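Local atomic coordinates of PsaO (Dunaliella salina, PDB entry 6SL5), a protein that is a small membrane subunit of photosystem I that binds chlorophyll a and beta-carotene and probably helps pass light energy to the core. Residues M[5-10]-M[74-79]. Residues are numbered along the deposited sequence; the frame is centred on the assembly and turned at random.
With CLA (chlorophyll a), chain B.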
loop_
_atom_site.group_PDB
_atom_site.type_symbol
_atom_site.label_atom_id
_atom_site.label_comp_id
_atom_site.label_asym_id
_atom_site.label_seq_id
_atom_site.Cartn_x
_atom_site.Cartn_y
_atom_site.Cartn_z
ATOM N N PRO M 5 4.247 -58.562 9.662
ATOM C CA PRO M 5 3.907 -59.826 9.030
ATOM C C PRO M 5 4.446 -60.092 7.632
ATOM O O PRO M 5 4.038 -59.480 6.640
ATOM C CB PRO M 5 2.387 -59.776 9.022
ATOM C CG PRO M 5 1.983 -58.738 9.971
ATOM C CD PRO M 5 3.054 -57.729 9.882
ATOM N N ILE M 6 5.355 -61.053 7.578
ATOM C CA ILE M 6 5.979 -61.478 6.334
ATOM C C ILE M 6 6.049 -62.998 6.342
ATOM O O ILE M 6 6.505 -63.608 7.314
ATOM C CB ILE M 6 7.367 -60.835 6.135
ATOM C CG1 ILE M 6 8.055 -61.401 4.888
ATOM C CG2 ILE M 6 8.231 -60.916 7.397
ATOM C CD1 ILE M 6 7.418 -60.940 3.593
ATOM N N VAL M 7 5.573 -63.610 5.270
ATOM C CA VAL M 7 5.602 -65.062 5.167
ATOM C C VAL M 7 6.643 -65.350 4.101
ATOM O O VAL M 7 6.810 -64.552 3.166
ATOM C CB VAL M 7 4.194 -65.617 4.856
ATOM C CG1 VAL M 7 3.666 -65.020 3.569
ATOM C CG2 VAL M 7 4.158 -67.143 4.808
ATOM N N PRO M 8 7.395 -66.454 4.195
ATOM C CA PRO M 8 8.348 -66.764 3.122
ATOM C C PRO M 8 7.646 -67.248 1.858
ATOM O O PRO M 8 8.294 -67.374 0.817
ATOM C CB PRO M 8 9.232 -67.853 3.734
ATOM C CG PRO M 8 8.506 -68.312 4.959
ATOM C CD PRO M 8 7.751 -67.134 5.447
ATOM N N ALA M 9 6.338 -67.512 1.931
ATOM C CA ALA M 9 5.509 -67.919 0.815
ATOM C C ALA M 9 5.035 -66.732 -0.004
ATOM O O ALA M 9 4.301 -66.926 -0.966
ATOM C CB ALA M 9 4.308 -68.723 1.325
ATOM N N ILE M 10 5.436 -65.508 0.361
ATOM C CA ILE M 10 5.046 -64.310 -0.382
ATOM C C ILE M 10 5.760 -64.238 -1.710
ATOM O O ILE M 10 5.307 -63.551 -2.634
ATOM C CB ILE M 10 5.321 -63.020 0.425
ATOM C CG1 ILE M 10 4.420 -61.891 -0.062
ATOM C CG2 ILE M 10 6.790 -62.575 0.337
ATOM C CD1 ILE M 10 2.999 -62.311 -0.171
ATOM N N GLY M 74 -0.535 -59.575 -3.308
ATOM C CA GLY M 74 -0.279 -60.869 -2.700
ATOM C C GLY M 74 -0.096 -60.781 -1.198
ATOM O O GLY M 74 -0.588 -61.633 -0.458
ATOM N N GLN M 75 0.596 -59.745 -0.719
ATOM C CA GLN M 75 0.790 -59.616 0.724
ATOM C C GLN M 75 -0.506 -59.239 1.426
ATOM O O GLN M 75 -0.789 -59.732 2.526
ATOM C CB GLN M 75 1.910 -58.626 0.987
ATOM C CG GLN M 75 1.979 -58.040 2.336
ATOM C CD GLN M 75 2.724 -58.882 3.325
ATOM O OE1 GLN M 75 2.213 -59.888 3.809
ATOM N NE2 GLN M 75 3.935 -58.460 3.661
ATOM N N VAL M 76 -1.324 -58.404 0.782
ATOM C CA VAL M 76 -2.617 -58.030 1.349
ATOM C C VAL M 76 -3.549 -59.232 1.403
ATOM O O VAL M 76 -4.214 -59.482 2.414
ATOM C CB VAL M 76 -3.241 -56.908 0.508
ATOM C CG1 VAL M 76 -4.635 -56.613 0.968
ATOM C CG2 VAL M 76 -2.388 -55.708 0.551
ATOM N N GLY M 77 -3.613 -59.999 0.312
ATOM C CA GLY M 77 -4.504 -61.147 0.271
ATOM C C GLY M 77 -4.041 -62.314 1.113
ATOM O O GLY M 77 -4.862 -63.075 1.630
ATOM N N PHE M 78 -2.729 -62.488 1.268
ATOM C CA PHE M 78 -2.235 -63.593 2.074
ATOM C C PHE M 78 -2.348 -63.274 3.543
ATOM O O PHE M 78 -2.856 -64.077 4.331
ATOM C CB PHE M 78 -0.777 -63.913 1.725
ATOM C CG PHE M 78 -0.294 -65.229 2.281
ATOM C CD1 PHE M 78 -0.287 -66.353 1.478
ATOM C CD2 PHE M 78 0.163 -65.346 3.595
ATOM C CE1 PHE M 78 0.148 -67.565 1.966
ATOM C CE2 PHE M 78 0.589 -66.555 4.095
ATOM C CZ PHE M 78 0.582 -67.666 3.283
ATOM N N LYS M 79 -1.855 -62.110 3.941
ATOM C CA LYS M 79 -1.910 -61.774 5.348
ATOM C C LYS M 79 -3.298 -61.345 5.762
ATOM O O LYS M 79 -3.602 -61.281 6.949
ATOM C CB LYS M 79 -0.894 -60.697 5.639
ATOM C CG LYS M 79 -0.336 -60.827 6.989
ATOM C CD LYS M 79 0.416 -62.141 7.104
ATOM C CE LYS M 79 1.670 -62.127 6.241
ATOM N NZ LYS M 79 2.722 -63.006 6.814
HETATM MG MG CLA B . -2.826 -52.628 2.098
HETATM C CHA CLA B . -0.414 -54.525 3.614
HETATM C CHB CLA B . -0.428 -50.714 0.558
HETATM C CHC CLA B . -5.229 -50.938 0.596
HETATM C CHD CLA B . -5.301 -54.443 3.840
HETATM N NA CLA B . -0.620 -52.619 2.065
HETATM C C1A CLA B . 0.182 -53.455 2.721
HETATM C C2A CLA B . 1.639 -53.160 2.447
HETATM C C3A CLA B . 1.557 -51.941 1.523
HETATM C C4A CLA B . 0.095 -51.738 1.355
HETATM C CMA CLA B . 2.363 -50.698 1.844
HETATM C CAA CLA B . 2.275 -54.309 1.652
HETATM C CBA CLA B . 3.514 -53.979 0.808
HETATM C CGA CLA B . 3.473 -54.839 -0.424
HETATM O O1A CLA B . 2.834 -55.841 -0.322
HETATM O O2A CLA B . 4.067 -54.573 -1.572
HETATM N NB CLA B . -2.825 -51.077 0.777
HETATM C C1B CLA B . -1.761 -50.383 0.291
HETATM C C2B CLA B . -2.212 -49.312 -0.557
HETATM C C3B CLA B . -3.576 -49.386 -0.530
HETATM C C4B CLA B . -3.940 -50.508 0.316
HETATM C CMB CLA B . -1.347 -48.323 -1.285
HETATM C CAB CLA B . -4.567 -48.527 -1.215
HETATM C CBB CLA B . -4.642 -48.445 -2.720
HETATM N NC CLA B . -4.921 -52.784 2.102
HETATM C C1C CLA B . -5.715 -51.961 1.437
HETATM C C2C CLA B . -7.147 -52.238 1.665
HETATM C C3C CLA B . -7.151 -53.298 2.524
HETATM C C4C CLA B . -5.758 -53.625 2.807
HETATM C CMC CLA B . -8.316 -51.507 1.064
HETATM C CAC CLA B . -8.372 -53.986 3.078
HETATM C CBC CLA B . -8.576 -55.288 2.338
HETATM N ND CLA B . -2.947 -54.059 3.452
HETATM C C1D CLA B . -3.947 -54.813 3.990
HETATM C C2D CLA B . -3.440 -55.969 4.711
HETATM C C3D CLA B . -2.069 -55.835 4.554
HETATM C C4D CLA B . -1.782 -54.706 3.800
HETATM C CMD CLA B . -4.076 -57.100 5.472
HETATM C CAD CLA B . -0.833 -56.460 4.898
HETATM O OBD CLA B . -0.706 -57.455 5.558
HETATM C CBD CLA B . 0.274 -55.562 4.468
HETATM C CGD CLA B . 0.989 -55.016 5.663
HETATM O O1D CLA B . 1.931 -54.266 5.537
HETATM O O2D CLA B . 0.617 -55.392 6.876
HETATM C CED CLA B . 0.572 -54.389 7.874
HETATM C C1 CLA B . 5.322 -53.847 -1.635
HETATM C C2 CLA B . 5.326 -52.347 -1.798
HETATM C C3 CLA B . 6.406 -51.703 -2.256
HETATM C C4 CLA B . 7.668 -52.431 -2.624
HETATM C C5 CLA B . 6.414 -50.205 -2.424
HETATM C C6 CLA B . 5.978 -49.866 -3.845
HETATM C C7 CLA B . 6.791 -48.710 -4.416
HETATM C C8 CLA B . 7.522 -49.144 -5.678
HETATM C C9 CLA B . 8.745 -49.970 -5.302
HETATM C C10 CLA B . 7.911 -47.918 -6.496
HETATM C C11 CLA B . 8.630 -48.314 -7.780
HETATM C C12 CLA B . 7.680 -48.395 -8.969
HETATM C C13 CLA B . 8.333 -47.824 -10.223
HETATM C C14 CLA B . 7.413 -47.976 -11.419
HETATM C C15 CLA B . 9.655 -48.525 -10.507
#
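V7 lies over one face of the F78 ring. V7 CG1 meets F78 CE2 at 3.5 Å and lies equally near CD2; CG2 leans toward CE2 and CZ. CG1 sits between the backbone N and the carbonyl carbon of V7 (chi1 58°), which turns both methyls to the ring. A9 CB adds a looser, oblique contact at F78 CZ. F78 also touches a bound beta-carotene.

K79 runs alongside P5. Its chain bends at chi2 and chi3, and its methylene groups pass the proline ring, with K79 CG 3.6 Å from P5 CB. The bends carry the amino group to the backbone between I6 and V7. K79 NZ ends 3.3 Å from V7 N, but both are donors and no hydrogen bond forms there.

The amide of Q75 reaches across to the P5 carbonyl. Q75 NE2 gives P5 O a weak hydrogen bond of 3.2 Å, with a bent N-H...O angle of 131°. It is the single hydrogen bond between residues 5-10 and 74-79. I10 approaches with its tip: CD1 rests 3.6 Å from Q75 N, against the helix backbone at G74 and Q75.

Chlorophyll a lies beside the same helix turns. V76 points away from the loop, and its CG2 comes to 3.4 Å from ND of the chlorin ring. Q75 CB and K79 CB also approach the pigment. The contact thus packs the loop before helix 11-22 onto the last turns of helix 57-79, where Q75, V76 and K79 line a chlorophyll a pocket of the PsaO transmembrane domain.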